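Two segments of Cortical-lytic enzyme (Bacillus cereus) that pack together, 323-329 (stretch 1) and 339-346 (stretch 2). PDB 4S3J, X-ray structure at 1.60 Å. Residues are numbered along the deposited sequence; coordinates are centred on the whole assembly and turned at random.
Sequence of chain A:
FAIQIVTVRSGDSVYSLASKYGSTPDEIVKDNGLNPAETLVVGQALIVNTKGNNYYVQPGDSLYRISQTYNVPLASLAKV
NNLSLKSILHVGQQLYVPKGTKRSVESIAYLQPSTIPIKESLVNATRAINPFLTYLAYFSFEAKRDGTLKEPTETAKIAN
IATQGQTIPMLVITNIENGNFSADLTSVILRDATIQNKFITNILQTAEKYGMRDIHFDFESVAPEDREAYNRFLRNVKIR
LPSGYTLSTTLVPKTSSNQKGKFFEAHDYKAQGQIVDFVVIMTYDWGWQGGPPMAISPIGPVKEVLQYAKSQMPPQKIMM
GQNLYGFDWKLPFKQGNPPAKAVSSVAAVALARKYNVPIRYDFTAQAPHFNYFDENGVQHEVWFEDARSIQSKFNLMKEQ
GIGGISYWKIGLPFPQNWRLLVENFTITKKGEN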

ATOM      1  N   ASN A 323      -3.615   1.037   0.012  1.00 12.55           N
ATOM      2  CA  ASN A 323      -4.160   1.386   1.314  1.00 12.65           C
ATOM      3  C   ASN A 323      -3.940   0.258   2.308  1.00 13.97           C
ATOM      4  O   ASN A 323      -4.070  -0.925   1.947  1.00 14.10           O
ATOM      5  CB  ASN A 323      -5.661   1.674   1.196  1.00 14.72           C
ATOM      6  CG  ASN A 323      -6.414   0.521   0.565  1.00 15.34           C
ATOM      7  OD1 ASN A 323      -6.218   0.213  -0.627  1.00 15.02           O
ATOM      8  ND2 ASN A 323      -7.234  -0.169   1.360  1.00 13.49           N
ATOM      9  N   LEU A 324      -3.628   0.615   3.548  1.00 12.91           N
ATOM     10  CA  LEU A 324      -3.629  -0.371   4.630  1.00 10.67           C
ATOM     11  C   LEU A 324      -4.925  -0.272   5.453  1.00 12.58           C
ATOM     12  O   LEU A 324      -5.244  -1.185   6.237  1.00 15.04           O
ATOM     13  CB  LEU A 324      -2.394  -0.182   5.518  1.00 13.41           C
ATOM     14  CG  LEU A 324      -1.056  -0.564   4.858  1.00 14.90           C
ATOM     15  CD1 LEU A 324       0.102  -0.165   5.776  1.00 20.74           C
ATOM     16  CD2 LEU A 324      -1.026  -2.035   4.575  1.00 17.30           C
ATOM     17  N   TYR A 325      -5.676   0.806   5.246  1.00 12.85           N
ATOM     18  CA  TYR A 325      -6.914   1.049   5.980  1.00 11.69           C
ATOM     19  C   TYR A 325      -8.137   0.480   5.272  1.00 12.18           C
ATOM     20  O   TYR A 325      -8.145   0.310   4.048  1.00 13.41           O
ATOM     21  CB  TYR A 325      -7.120   2.563   6.185  1.00 13.77           C
ATOM     22  CG  TYR A 325      -7.090   3.323   4.869  1.00 13.18           C
ATOM     23  CD1 TYR A 325      -5.883   3.782   4.328  1.00 14.43           C
ATOM     24  CD2 TYR A 325      -8.260   3.568   4.145  1.00 12.92           C
ATOM     25  CE1 TYR A 325      -5.849   4.443   3.116  1.00 13.07           C
ATOM     26  CE2 TYR A 325      -8.225   4.249   2.925  1.00 13.86           C
ATOM     27  CZ  TYR A 325      -7.019   4.677   2.425  1.00 14.91           C
ATOM     28  OH  TYR A 325      -6.982   5.316   1.224  1.00 20.33           O
ATOM     29  N   GLY A 326      -9.175   0.198   6.064  1.00 13.46           N
ATOM     30  CA  GLY A 326     -10.515  -0.005   5.557  1.00 13.57           C
ATOM     31  C   GLY A 326     -11.399   1.087   6.146  1.00 13.30           C
ATOM     32  O   GLY A 326     -10.895   1.995   6.829  1.00 12.88           O
ATOM     33  N   PHE A 327     -12.710   0.997   5.904  1.00 11.61           N
ATOM     34  CA  PHE A 327     -13.673   1.928   6.504  1.00  9.78           C
ATOM     35  C   PHE A 327     -14.861   1.176   7.084  1.00 10.96           C
ATOM     36  O   PHE A 327     -15.247   0.115   6.582  1.00 11.09           O
ATOM     37  CB  PHE A 327     -14.192   2.943   5.488  1.00 12.89           C
ATOM     38  CG  PHE A 327     -13.169   3.969   5.062  1.00 13.78           C
ATOM     39  CD1 PHE A 327     -12.710   4.923   5.952  1.00 13.98           C
ATOM     40  CD2 PHE A 327     -12.682   3.954   3.783  1.00 13.73           C
ATOM     41  CE1 PHE A 327     -11.760   5.875   5.553  1.00 15.42           C
ATOM     42  CE2 PHE A 327     -11.739   4.889   3.368  1.00 17.09           C
ATOM     43  CZ  PHE A 327     -11.279   5.849   4.266  1.00 19.74           C
ATOM     44  N   ASP A 328     -15.415   1.761   8.138  1.00 10.72           N
ATOM     45  CA  ASP A 328     -16.640   1.315   8.780  1.00 11.02           C
ATOM     46  C   ASP A 328     -17.676   2.403   8.501  1.00 13.38           C
ATOM     47  O   ASP A 328     -17.524   3.533   8.973  1.00 13.74           O
ATOM     48  CB  ASP A 328     -16.396   1.107  10.281  1.00  9.58           C
ATOM     49  CG  ASP A 328     -17.642   0.679  11.042  1.00 15.68           C
ATOM     50  OD1 ASP A 328     -18.773   0.996  10.609  1.00 17.89           O
ATOM     51  OD2 ASP A 328     -17.478   0.050  12.104  1.00 15.21           O
ATOM     52  N   TRP A 329     -18.655   2.096   7.662  1.00 10.33           N
ATOM     53  CA  TRP A 329     -19.754   2.990   7.305  1.00 10.77           C
ATOM     54  C   TRP A 329     -21.026   2.661   8.078  1.00 15.55           C
ATOM     55  O   TRP A 329     -21.398   1.502   8.165  1.00 14.88           O
ATOM     56  CB  TRP A 329     -20.086   2.864   5.824  1.00 13.81           C
ATOM     57  CG  TRP A 329     -19.122   3.402   4.816  1.00 11.13           C
ATOM     58  CD1 TRP A 329     -19.145   4.652   4.269  1.00 13.78           C
ATOM     59  CD2 TRP A 329     -18.049   2.696   4.162  1.00 10.89           C
ATOM     60  NE1 TRP A 329     -18.138   4.779   3.344  1.00 13.59           N
ATOM     61  CE2 TRP A 329     -17.456   3.595   3.249  1.00 11.10           C
ATOM     62  CE3 TRP A 329     -17.533   1.397   4.259  1.00 14.29           C
ATOM     63  CZ2 TRP A 329     -16.372   3.248   2.446  1.00 14.53           C
ATOM     64  CZ3 TRP A 329     -16.445   1.051   3.447  1.00 13.91           C
ATOM     65  CH2 TRP A 329     -15.893   1.973   2.547  1.00 15.59           C
ATOM     66  N   PRO A 339     -18.478  11.080   8.338  1.00 18.21           N
ATOM     67  CA  PRO A 339     -17.530  10.320   7.528  1.00 19.48           C
ATOM     68  C   PRO A 339     -17.373   8.903   8.077  1.00 18.02           C
ATOM     69  O   PRO A 339     -17.544   8.681   9.281  1.00 15.84           O
ATOM     70  CB  PRO A 339     -16.226  11.114   7.671  1.00 22.16           C
ATOM     71  CG  PRO A 339     -16.385  11.897   8.952  1.00 33.59           C
ATOM     72  CD  PRO A 339     -17.845  12.217   9.037  1.00 24.64           C
ATOM     73  N   ALA A 340     -17.051   7.970   7.203  1.00 16.47           N
ATOM     74  CA  ALA A 340     -16.771   6.608   7.623  1.00 15.44           C
ATOM     75  C   ALA A 340     -15.557   6.627   8.535  1.00 16.32           C
ATOM     76  O   ALA A 340     -14.706   7.498   8.409  1.00 18.36           O
ATOM     77  CB  ALA A 340     -16.531   5.726   6.408  1.00 15.67           C
ATOM     78  N   LYS A 341     -15.475   5.651   9.431  1.00 12.11           N
ATOM     79  CA  LYS A 341     -14.347   5.545  10.369  1.00 13.72           C
ATOM     80  C   LYS A 341     -13.273   4.665   9.766  1.00 12.69           C
ATOM     81  O   LYS A 341     -13.555   3.544   9.335  1.00 13.72           O
ATOM     82  CB  LYS A 341     -14.826   4.961  11.692  1.00 17.87           C
ATOM     83  CG  LYS A 341     -13.776   4.857  12.780  1.00 40.63           C
ATOM     84  CD  LYS A 341     -14.417   4.423  14.094  1.00 68.77           C
ATOM     85  CE  LYS A 341     -13.408   3.780  15.044  1.00 79.10           C
ATOM     86  NZ  LYS A 341     -13.926   3.689  16.445  1.00 78.22           N
ATOM     87  N   ALA A 342     -12.036   5.159   9.709  1.00 14.24           N
ATOM     88  CA  ALA A 342     -10.943   4.349   9.178  1.00 13.11           C
ATOM     89  C   ALA A 342     -10.570   3.304  10.186  1.00 14.68           C
ATOM     90  O   ALA A 342     -10.500   3.586  11.390  1.00 16.34           O
ATOM     91  CB  ALA A 342      -9.731   5.222   8.853  1.00 18.06           C
ATOM     92  N   VAL A 343     -10.317   2.098   9.689  1.00 14.65           N
ATOM     93  CA  VAL A 343      -9.902   0.993  10.535  1.00 12.75           C
ATOM     94  C   VAL A 343      -8.683   0.273   9.975  1.00  9.64           C
ATOM     95  O   VAL A 343      -8.548   0.057   8.764  1.00 12.89           O
ATOM     96  CB  VAL A 343     -11.052  -0.042  10.711  1.00 12.10           C
ATOM     97  CG1 VAL A 343     -12.177   0.547  11.549  1.00 15.82           C
ATOM     98  CG2 VAL A 343     -11.575  -0.513   9.365  1.00 14.06           C
ATOM     99  N   SER A 344      -7.819  -0.164  10.883  1.00 11.09           N
ATOM    100  CA  SER A 344      -6.749  -1.085  10.533  1.00 12.91           C
ATOM    101  C   SER A 344      -7.321  -2.484  10.252  1.00 10.21           C
ATOM    102  O   SER A 344      -8.468  -2.765  10.586  1.00 11.34           O
ATOM    103  CB  SER A 344      -5.735  -1.153  11.657  1.00 12.77           C
ATOM    104  OG  SER A 344      -6.291  -1.842  12.760  1.00 12.57           O
ATOM    105  N   SER A 345      -6.501  -3.366   9.691  1.00 11.26           N
ATOM    106  CA  SER A 345      -6.931  -4.740   9.411  1.00 11.04           C
ATOM    107  C   SER A 345      -7.280  -5.424  10.724  1.00 12.88           C
ATOM    108  O   SER A 345      -8.298  -6.130  10.825  1.00 12.05           O
ATOM    109  CB  SER A 345      -5.810  -5.463   8.648  1.00 11.93           C
ATOM    110  OG  SER A 345      -6.185  -6.780   8.235  1.00 14.24           O
ATOM    111  N   VAL A 346      -6.437  -5.210  11.734  1.00 11.19           N
ATOM    112  CA  VAL A 346      -6.653  -5.822  13.054  1.00 11.45           C
ATOM    113  C   VAL A 346      -7.936  -5.284  13.678  1.00 10.37           C
ATOM    114  O   VAL A 346      -8.726  -6.047  14.256  1.00 11.72           O
ATOM    115  CB  VAL A 346      -5.429  -5.572  13.963  1.00 10.07           C
ATOM    116  CG1 VAL A 346      -5.699  -5.968  15.395  1.00 14.67           C
ATOM    117  CG2 VAL A 346      -4.199  -6.305  13.406  1.00 14.18           C
TER
HETATM  118  O   HOH W   1      -4.211  -2.140   8.468  1.00 13.05           O

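The two segments meet as antiparallel strands, their N-to-C directions 141° apart, and bury 428 Å² between them. Ala-340, Val-343 and Asp-328 account for the largest areas covered by the opposing segment.

Ala-340 heads the list at 75 Å², although its side chain is a single methyl. Its CA-to-CB bond points toward the other segment, which places CB 3.6 Å from the centroid of the five-membered ring of Trp-329 and 14° off the ring normal. That combination of short distance and small offset identifies a CH-pi contact over the ring face. The same CB lies 3.7 Å from CB of Phe-327, so one methyl serves two aromatic residues.

Val-343 (67 Å²) contributes a backbone bridge as well as side-chain contact. Gly-326 N donates to Val-343 O at 2.8 Å and 173°, and Val-343 N donates to Gly-326 O at 2.9 Å and 167°; this reciprocal, nearly linear pair defines a hydrogen-bonded bridge, with CA atoms 5.1 Å apart. Val-343 CG2 lies 3.9 Å from Phe-327 N. An ideal CB on Gly-326 would sit 3.6 Å from that CG2, close but not a severe overlap.

Asp-328 repeats the pattern two residues along: Asp-328 N donates to Lys-341 O at 2.8 Å, and Lys-341 N to Asp-328 O at 3.0 Å. Its CB packs 4.4 Å from Val-343 CG1, while its carboxylate oxygens are hydrogen-bonded elsewhere in the structure.

Between these bridges, Phe-327 faces Ala-342 in a non-hydrogen-bonded pair, with CA atoms 4.5 Å apart. Their side chains share the other face of the sheet, Phe-327 CE1 lying 3.9 Å from Ala-342 CB. Beyond the paired strands, water 1 lies 2.6 Å from Leu-324 O, within hydrogen-bonding distance, and accepts from Ser-345 N (2.9 Å); it lies between these two backbone atoms, Leu-324 O and Ser-345 N, which are 4.3 Å apart.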